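Local coordinates for protein Lmaj004091aaa (Leishmania major, PDB 1XTP) that probably uses S-adenosyl-L-methionine to methylate the N-terminal amino group of proteins that begin with an X-Pro-Lys sequence, at residues L154-Q165 against Q185-K196; A168-F176 against E210-D218. All coordinates share one frame; numbering follows the deposited sequence.

A methyltransferase core and the turn and strand that pack beside its cofactor pocket are joined here by one helix, 173-186, whose two ends serve the two contacts. Interaction 1 pairs neighbouring parallel strands and ends at Q165, whose backbone oxygen takes a hydrogen bond from the amino group of the bound S-adenosyl-L-homoselenocysteine. Interaction 2 begins three residues further along the chain, and its Y170 reaches the adenosine part of the same ligand. The centres lie about 20 Å apart, yet the contacts meet through one ring: F195 CE1 is 3.6 Å from A168 CB, and F195 CZ is 3.9 Å from F176 CE2.

Interaction 1. Residues L154-Q165 against Q185-K196; sequences LPPNTYDLIVIQ and QALTPNGYIFFK
I162 and L187 interlock most tightly where L154-Q165 runs beside Q185-K196: the CD1 tip of I162 presses on L187 CD2 at 3.3 Å, closer than usual carbon contact. I162 reaches this methyl because CG1 lies anti to its carbonyl carbon (chi1 -60°) and the chain then runs on extended. Beside this knob the small A186 leaves room for L154, whose CB rests 3.9 Å from A186 CB. A186 O receives the N-H groups of both T158 and Y159. Farther along, I164 CD1 fits against I193 CG2 at 3.9 Å, while the edge of the F195 ring meets I164 O. The opposite face of the sheet carries L161, whose CD1 lies 4.0 Å from F194 CB, and V163, whose CG1 meets the edge of the F194 ring. Q165 and K196 run alongside each other, the amide brushing the lysine's aliphatic CD at 3.6 Å; both polar ends turn to D78. At the far end, T188 OG1 donates to D160 OD1 over a very short 2.5 Å, and D160 OD2 takes the backbone N-H of S95. Alternating backbone bonds, such as I164 N to F194 O at 2.8 Å, join the strands, inclined by 12°. With helix 173-186 between them, they form the beta-alpha-beta crossover of the Rossmann-like methyltransferase fold, its first strand ending at the cofactor.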
# COMPACT_ATOMS: atom_id res chain seq x y z
N LEU A 154 -14.63 -5.92 3.32
CA LEU A 154 -15.05 -5.40 2.02
C LEU A 154 -16.03 -6.36 1.36
O LEU A 154 -15.84 -7.58 1.39
CB LEU A 154 -13.84 -5.21 1.14
CG LEU A 154 -12.73 -4.32 1.68
CD1 LEU A 154 -11.52 -4.52 0.77
CD2 LEU A 154 -13.13 -2.85 1.73
N PRO A 155 -17.09 -5.82 0.76
CA PRO A 155 -18.13 -6.65 0.15
C PRO A 155 -17.61 -7.28 -1.13
O PRO A 155 -16.75 -6.71 -1.79
CB PRO A 155 -19.22 -5.65 -0.17
CG PRO A 155 -18.47 -4.36 -0.42
CD PRO A 155 -17.36 -4.38 0.56
N PRO A 156 -18.09 -8.47 -1.48
CA PRO A 156 -17.60 -9.13 -2.68
C PRO A 156 -18.04 -8.43 -3.96
O PRO A 156 -19.03 -7.71 -3.96
CB PRO A 156 -18.22 -10.53 -2.60
CG PRO A 156 -19.41 -10.37 -1.75
CD PRO A 156 -19.09 -9.28 -0.76
N ASN A 157 -17.27 -8.61 -5.03
CA ASN A 157 -17.69 -8.23 -6.36
C ASN A 157 -18.16 -6.78 -6.44
O ASN A 157 -19.25 -6.52 -6.88
CB ASN A 157 -18.82 -9.18 -6.80
CG ASN A 157 -19.16 -9.06 -8.26
OD1 ASN A 157 -18.42 -8.45 -9.04
ND2 ASN A 157 -20.32 -9.62 -8.65
N THR A 158 -17.32 -5.84 -6.00
CA THR A 158 -17.74 -4.44 -5.88
C THR A 158 -16.85 -3.46 -6.63
O THR A 158 -17.35 -2.52 -7.26
CB THR A 158 -17.78 -4.04 -4.38
OG1 THR A 158 -18.80 -4.79 -3.74
CG2 THR A 158 -18.10 -2.57 -4.18
N TYR A 159 -15.54 -3.64 -6.54
CA TYR A 159 -14.61 -2.64 -7.05
C TYR A 159 -13.95 -2.98 -8.38
O TYR A 159 -13.46 -4.10 -8.60
CB TYR A 159 -13.56 -2.35 -5.99
CG TYR A 159 -14.14 -1.72 -4.77
CD1 TYR A 159 -14.56 -0.39 -4.78
CD2 TYR A 159 -14.28 -2.45 -3.59
CE1 TYR A 159 -15.09 0.19 -3.63
CE2 TYR A 159 -14.83 -1.88 -2.44
CZ TYR A 159 -15.23 -0.56 -2.46
OH TYR A 159 -15.76 0.02 -1.32
N ASP A 160 -13.93 -1.98 -9.27
CA ASP A 160 -13.17 -2.04 -10.51
C ASP A 160 -11.69 -1.64 -10.27
O ASP A 160 -10.79 -2.04 -11.03
CB ASP A 160 -13.82 -1.16 -11.57
CG ASP A 160 -15.20 -1.64 -11.98
OD1 ASP A 160 -15.43 -2.86 -12.04
OD2 ASP A 160 -16.06 -0.80 -12.29
N LEU A 161 -11.42 -0.86 -9.23
CA LEU A 161 -10.03 -0.63 -8.84
C LEU A 161 -9.89 -0.55 -7.34
O LEU A 161 -10.74 0.03 -6.69
CB LEU A 161 -9.48 0.63 -9.49
CG LEU A 161 -7.94 0.70 -9.58
CD1 LEU A 161 -7.38 -0.21 -10.69
CD2 LEU A 161 -7.48 2.14 -9.77
N ILE A 162 -8.85 -1.18 -6.81
CA ILE A 162 -8.52 -1.11 -5.39
C ILE A 162 -7.08 -0.64 -5.28
O ILE A 162 -6.14 -1.36 -5.61
CB ILE A 162 -8.72 -2.46 -4.66
CG1 ILE A 162 -10.18 -2.91 -4.78
CG2 ILE A 162 -8.29 -2.35 -3.18
CD1 ILE A 162 -10.46 -4.26 -4.18
N VAL A 163 -6.93 0.59 -4.81
CA VAL A 163 -5.65 1.26 -4.73
C VAL A 163 -4.97 1.03 -3.36
O VAL A 163 -5.54 1.31 -2.34
CB VAL A 163 -5.86 2.79 -4.96
CG1 VAL A 163 -4.55 3.52 -4.82
CG2 VAL A 163 -6.46 3.00 -6.34
N ILE A 164 -3.75 0.50 -3.38
CA ILE A 164 -2.95 0.33 -2.18
C ILE A 164 -1.58 0.96 -2.46
O ILE A 164 -0.68 0.32 -3.02
CB ILE A 164 -2.82 -1.17 -1.78
CG1 ILE A 164 -4.18 -1.90 -1.81
CG2 ILE A 164 -2.18 -1.31 -0.38
CD1 ILE A 164 -4.09 -3.39 -1.53
N GLN A 165 -1.42 2.21 -2.08
CA GLN A 165 -0.21 2.96 -2.38
C GLN A 165 0.39 3.52 -1.12
O GLN A 165 -0.30 4.22 -0.37
CB GLN A 165 -0.49 4.10 -3.35
CG GLN A 165 0.72 5.03 -3.52
CD GLN A 165 0.72 5.83 -4.82
OE1 GLN A 165 -0.21 5.73 -5.63
NE2 GLN A 165 1.78 6.63 -5.03
N GLN A 185 -11.48 -10.83 -3.65
CA GLN A 185 -12.90 -11.19 -3.65
C GLN A 185 -13.82 -9.96 -3.74
O GLN A 185 -14.96 -10.06 -4.19
CB GLN A 185 -13.25 -12.05 -2.43
CG GLN A 185 -13.09 -11.37 -1.08
CD GLN A 185 -14.29 -10.53 -0.69
OE1 GLN A 185 -15.44 -10.95 -0.87
NE2 GLN A 185 -14.03 -9.35 -0.13
N ALA A 186 -13.30 -8.80 -3.32
CA ALA A 186 -14.00 -7.53 -3.45
C ALA A 186 -13.96 -6.96 -4.87
O ALA A 186 -14.67 -5.99 -5.16
CB ALA A 186 -13.43 -6.53 -2.48
N LEU A 187 -13.15 -7.53 -5.77
CA LEU A 187 -13.10 -7.03 -7.14
C LEU A 187 -14.23 -7.55 -7.98
O LEU A 187 -14.69 -8.66 -7.78
CB LEU A 187 -11.81 -7.42 -7.83
CG LEU A 187 -10.51 -6.86 -7.24
CD1 LEU A 187 -9.35 -7.49 -8.02
CD2 LEU A 187 -10.43 -5.33 -7.27
N THR A 188 -14.66 -6.73 -8.93
CA THR A 188 -15.52 -7.20 -10.04
C THR A 188 -14.69 -7.98 -11.06
O THR A 188 -13.46 -7.97 -11.02
CB THR A 188 -16.22 -6.01 -10.76
OG1 THR A 188 -15.25 -5.29 -11.54
CG2 THR A 188 -16.90 -5.10 -9.75
N PRO A 189 -15.36 -8.67 -12.00
CA PRO A 189 -14.58 -9.37 -13.04
C PRO A 189 -13.62 -8.47 -13.86
O PRO A 189 -12.61 -8.96 -14.36
CB PRO A 189 -15.67 -10.00 -13.93
CG PRO A 189 -16.87 -10.13 -13.00
CD PRO A 189 -16.81 -8.88 -12.17
N ASN A 190 -13.93 -7.18 -13.99
CA ASN A 190 -13.05 -6.24 -14.67
C ASN A 190 -12.22 -5.41 -13.69
O ASN A 190 -11.76 -4.31 -14.00
CB ASN A 190 -13.88 -5.32 -15.56
CG ASN A 190 -14.66 -6.09 -16.60
OD1 ASN A 190 -14.31 -7.22 -16.94
ND2 ASN A 190 -15.75 -5.49 -17.10
N GLY A 191 -12.02 -5.94 -12.49
CA GLY A 191 -11.32 -5.19 -11.48
C GLY A 191 -9.86 -5.58 -11.35
O GLY A 191 -9.46 -6.68 -11.69
N TYR A 192 -9.06 -4.65 -10.84
CA TYR A 192 -7.67 -4.91 -10.51
C TYR A 192 -7.35 -4.29 -9.16
O TYR A 192 -7.94 -3.26 -8.78
CB TYR A 192 -6.76 -4.25 -11.53
CG TYR A 192 -6.75 -4.81 -12.93
CD1 TYR A 192 -7.66 -4.36 -13.89
CD2 TYR A 192 -5.78 -5.71 -13.33
CE1 TYR A 192 -7.63 -4.85 -15.19
CE2 TYR A 192 -5.74 -6.19 -14.65
CZ TYR A 192 -6.66 -5.75 -15.56
OH TYR A 192 -6.61 -6.22 -16.87
N ILE A 193 -6.43 -4.91 -8.43
CA ILE A 193 -5.73 -4.20 -7.35
C ILE A 193 -4.62 -3.39 -7.98
O ILE A 193 -3.78 -3.94 -8.67
CB ILE A 193 -5.09 -5.15 -6.31
CG1 ILE A 193 -6.15 -5.95 -5.57
CG2 ILE A 193 -4.32 -4.36 -5.28
CD1 ILE A 193 -5.64 -7.23 -4.97
N PHE A 194 -4.61 -2.09 -7.75
CA PHE A 194 -3.47 -1.27 -8.11
C PHE A 194 -2.56 -1.08 -6.87
O PHE A 194 -2.89 -0.33 -5.96
CB PHE A 194 -3.94 0.06 -8.64
CG PHE A 194 -2.83 1.01 -8.98
CD1 PHE A 194 -2.04 0.82 -10.11
CD2 PHE A 194 -2.59 2.13 -8.19
CE1 PHE A 194 -1.04 1.73 -10.44
CE2 PHE A 194 -1.58 3.04 -8.51
CZ PHE A 194 -0.81 2.83 -9.64
N PHE A 195 -1.42 -1.76 -6.88
CA PHE A 195 -0.48 -1.74 -5.75
C PHE A 195 0.76 -0.96 -6.14
O PHE A 195 1.47 -1.35 -7.06
CB PHE A 195 -0.13 -3.17 -5.35
CG PHE A 195 0.90 -3.27 -4.25
CD1 PHE A 195 0.85 -2.45 -3.13
CD2 PHE A 195 1.91 -4.23 -4.33
CE1 PHE A 195 1.80 -2.57 -2.12
CE2 PHE A 195 2.86 -4.37 -3.34
CZ PHE A 195 2.80 -3.55 -2.22
N LYS A 196 1.00 0.17 -5.47
CA LYS A 196 2.14 1.04 -5.75
C LYS A 196 2.94 1.26 -4.48
O LYS A 196 2.41 1.76 -3.49
CB LYS A 196 1.69 2.39 -6.30
CG LYS A 196 2.79 3.18 -7.01
CD LYS A 196 2.19 4.26 -7.93
CE LYS A 196 3.25 5.00 -8.74
NZ LYS A 196 2.67 6.16 -9.46

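Interaction 2. Residues A168-F176 against E210-D218; sequences AIYLTDADF and EDSSLTRSD. With SAI (S-adenosyl-L-homoselenocysteine), chain B.
The guanidinium of R216 lies between L214 CD2, centred over one face, and F176 CD2, off toward the rim of the other, with the phenylalanine ring turned 65° from its plane. D173 comes to the edge of the guanidinium, the two side chains sliding past each other in opposite directions; NE and NH2 grip the single oxygen OD1 side-on, NE at 2.7 Å, completing a salt bridge. Extended from CG to NE, the arginine brings NH2 within 2.8 Å of L171 O and NH1 within 3.1 Å of A168 O, so three acceptors fix the rotation of the flat group. D173 OD2 is held by W34 and H220. T172 is the N-cap of helix 173-186, its OG1 accepting from D175 N, and D173, which the arginine grips, is the first residue of that helix. S212 and S213 both face D208 in a G1 beta bulge, and strand 213-215 is tied to residues 168-170 by L214 N donating to I169 O. Y170 crosses D211 at about a right angle, its ring 68° from the carboxylate, and its hydroxyl meets OD2 at 2.8 Å from above the carboxylate plane. One face of the ring receives C8 of the ligand's adenine, 3.5 Å from CD2; I169 CG1 packs on the opposite face, toward the rim. D211 OD1 accepts a very short bond from S213 OG, and W57 also bonds the tyrosine hydroxyl.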
# COMPACT_ATOMS: atom_id res chain seq x y z
N ALA A 168 0.90 -0.44 2.28
CA ALA A 168 1.09 -1.85 2.64
C ALA A 168 2.40 -2.09 3.42
O ALA A 168 2.63 -3.19 3.91
CB ALA A 168 1.01 -2.72 1.44
N ILE A 169 3.23 -1.07 3.53
CA ILE A 169 4.41 -1.08 4.39
C ILE A 169 4.07 -1.25 5.88
O ILE A 169 4.90 -1.73 6.65
CB ILE A 169 5.28 0.20 4.22
CG1 ILE A 169 4.50 1.48 4.58
CG2 ILE A 169 5.80 0.31 2.77
CD1 ILE A 169 5.37 2.72 4.73
N TYR A 170 2.83 -0.91 6.26
CA TYR A 170 2.36 -1.01 7.65
C TYR A 170 1.78 -2.37 8.01
O TYR A 170 1.61 -2.66 9.19
CB TYR A 170 1.33 0.10 7.92
CG TYR A 170 1.93 1.46 7.73
CD1 TYR A 170 2.93 1.90 8.58
CD2 TYR A 170 1.57 2.27 6.66
CE1 TYR A 170 3.53 3.14 8.40
CE2 TYR A 170 2.14 3.53 6.47
CZ TYR A 170 3.14 3.94 7.34
OH TYR A 170 3.76 5.15 7.19
N LEU A 171 1.48 -3.19 7.01
CA LEU A 171 0.96 -4.52 7.22
C LEU A 171 2.04 -5.52 7.59
O LEU A 171 3.12 -5.51 6.99
CB LEU A 171 0.21 -5.02 5.98
CG LEU A 171 -1.08 -4.31 5.56
CD1 LEU A 171 -1.47 -4.68 4.12
CD2 LEU A 171 -2.23 -4.61 6.54
N THR A 172 1.76 -6.41 8.55
CA THR A 172 2.60 -7.61 8.72
C THR A 172 2.47 -8.44 7.46
O THR A 172 1.53 -8.27 6.70
CB THR A 172 2.19 -8.46 9.89
OG1 THR A 172 0.92 -9.08 9.64
CG2 THR A 172 2.12 -7.62 11.16
N ASP A 173 3.38 -9.38 7.24
CA ASP A 173 3.27 -10.23 6.06
C ASP A 173 2.02 -11.09 6.10
O ASP A 173 1.39 -11.32 5.05
CB ASP A 173 4.49 -11.15 5.92
CG ASP A 173 5.70 -10.46 5.35
OD1 ASP A 173 5.62 -9.28 4.96
OD2 ASP A 173 6.76 -11.11 5.32
N ALA A 174 1.70 -11.62 7.28
CA ALA A 174 0.50 -12.40 7.48
C ALA A 174 -0.74 -11.62 7.07
O ALA A 174 -1.61 -12.16 6.40
CB ALA A 174 0.37 -12.85 8.96
N ASP A 175 -0.81 -10.35 7.49
CA ASP A 175 -1.98 -9.51 7.21
C ASP A 175 -1.99 -9.00 5.77
O ASP A 175 -3.06 -8.76 5.23
CB ASP A 175 -2.07 -8.36 8.20
CG ASP A 175 -2.49 -8.83 9.59
OD1 ASP A 175 -2.99 -9.97 9.72
OD2 ASP A 175 -2.34 -8.07 10.56
N PHE A 176 -0.80 -8.85 5.19
CA PHE A 176 -0.60 -8.50 3.77
C PHE A 176 -1.22 -9.62 2.95
O PHE A 176 -2.08 -9.38 2.10
CB PHE A 176 0.91 -8.37 3.48
CG PHE A 176 1.27 -7.89 2.08
CD1 PHE A 176 1.03 -8.68 0.95
CD2 PHE A 176 1.90 -6.66 1.90
CE1 PHE A 176 1.37 -8.25 -0.33
CE2 PHE A 176 2.29 -6.22 0.60
CZ PHE A 176 2.01 -7.00 -0.50
N GLU A 210 10.95 4.23 12.91
CA GLU A 210 10.33 5.51 13.23
C GLU A 210 8.80 5.40 13.11
O GLU A 210 8.10 5.70 14.07
CB GLU A 210 10.89 6.61 12.33
CG GLU A 210 10.78 8.00 12.95
CD GLU A 210 11.24 9.13 12.03
OE1 GLU A 210 12.13 8.90 11.20
OE2 GLU A 210 10.71 10.25 12.16
N ASP A 211 8.30 4.93 11.97
CA ASP A 211 6.86 4.83 11.75
C ASP A 211 6.29 3.39 11.82
O ASP A 211 5.12 3.18 11.55
CB ASP A 211 6.47 5.49 10.42
CG ASP A 211 6.88 4.68 9.20
OD1 ASP A 211 7.66 3.70 9.32
OD2 ASP A 211 6.41 5.04 8.11
N SER A 212 7.14 2.43 12.20
CA SER A 212 6.73 1.02 12.39
C SER A 212 6.17 0.40 11.12
O SER A 212 4.99 0.05 11.04
CB SER A 212 5.72 0.88 13.56
OG SER A 212 5.62 -0.47 14.00
N SER A 213 7.05 0.28 10.12
CA SER A 213 6.69 -0.18 8.79
C SER A 213 7.89 -0.89 8.16
O SER A 213 9.00 -0.82 8.69
CB SER A 213 6.33 1.02 7.92
OG SER A 213 7.47 1.85 7.70
N LEU A 214 7.70 -1.55 7.02
CA LEU A 214 8.88 -2.07 6.33
C LEU A 214 8.78 -1.99 4.81
O LEU A 214 7.70 -2.07 4.22
CB LEU A 214 9.24 -3.49 6.79
CG LEU A 214 8.52 -4.61 6.05
CD1 LEU A 214 9.10 -5.97 6.38
CD2 LEU A 214 7.04 -4.53 6.37
N THR A 215 9.94 -1.83 4.21
CA THR A 215 10.10 -1.83 2.77
C THR A 215 10.58 -3.22 2.40
O THR A 215 11.48 -3.77 3.04
CB THR A 215 11.15 -0.81 2.34
OG1 THR A 215 10.73 0.47 2.82
CG2 THR A 215 11.33 -0.75 0.81
N ARG A 216 9.95 -3.78 1.37
CA ARG A 216 10.24 -5.13 0.95
C ARG A 216 10.75 -5.11 -0.48
O ARG A 216 10.57 -4.13 -1.21
CB ARG A 216 8.96 -5.96 1.00
CG ARG A 216 8.25 -6.01 2.34
CD ARG A 216 6.95 -6.82 2.16
NE ARG A 216 6.19 -7.11 3.39
CZ ARG A 216 5.18 -6.37 3.86
NH1 ARG A 216 4.83 -5.22 3.29
NH2 ARG A 216 4.55 -6.74 4.95
N SER A 217 11.40 -6.21 -0.88
CA SER A 217 11.86 -6.39 -2.26
C SER A 217 10.74 -6.92 -3.15
O SER A 217 9.75 -7.50 -2.68
CB SER A 217 13.02 -7.38 -2.29
OG SER A 217 12.59 -8.66 -1.83
N ASP A 218 10.92 -6.74 -4.45
CA ASP A 218 10.03 -7.32 -5.45
C ASP A 218 9.79 -8.83 -5.24
O ASP A 218 8.67 -9.33 -5.41
CB ASP A 218 10.62 -7.11 -6.85
CG ASP A 218 9.75 -7.68 -7.92
OD1 ASP A 218 8.65 -7.13 -8.09
OD2 ASP A 218 10.13 -8.68 -8.55
N SAI B . -2.20 6.47 0.11
CA SAI B . -2.16 7.94 0.37
CB SAI B . -1.54 8.21 1.72
CG SAI B . -0.10 7.76 1.91
SE SAI B . 0.49 8.21 3.73
C SAI B . -1.34 8.71 -0.65
O SAI B . -0.52 8.12 -1.37
OXT SAI B . -1.44 9.93 -0.75
C5' SAI B . 0.12 6.45 4.54
C4' SAI B . -1.30 6.33 5.09
O4' SAI B . -1.48 5.01 5.54
C3' SAI B . -1.61 7.21 6.29
O3' SAI B . -2.79 7.94 6.07
C2' SAI B . -1.81 6.29 7.46
O2' SAI B . -2.77 6.77 8.39
C1' SAI B . -2.27 5.06 6.71
N9 SAI B . -2.13 3.81 7.44
C8 SAI B . -1.17 3.49 8.38
N7 SAI B . -1.39 2.25 8.79
C5 SAI B . -2.47 1.75 8.11
C6 SAI B . -3.11 0.51 8.13
N6 SAI B . -2.68 -0.44 8.95
N1 SAI B . -4.20 0.30 7.31
C2 SAI B . -4.67 1.30 6.47
N3 SAI B . -4.02 2.52 6.45
C4 SAI B . -2.93 2.73 7.25
O HOH W 1 1.73 -0.66 11.00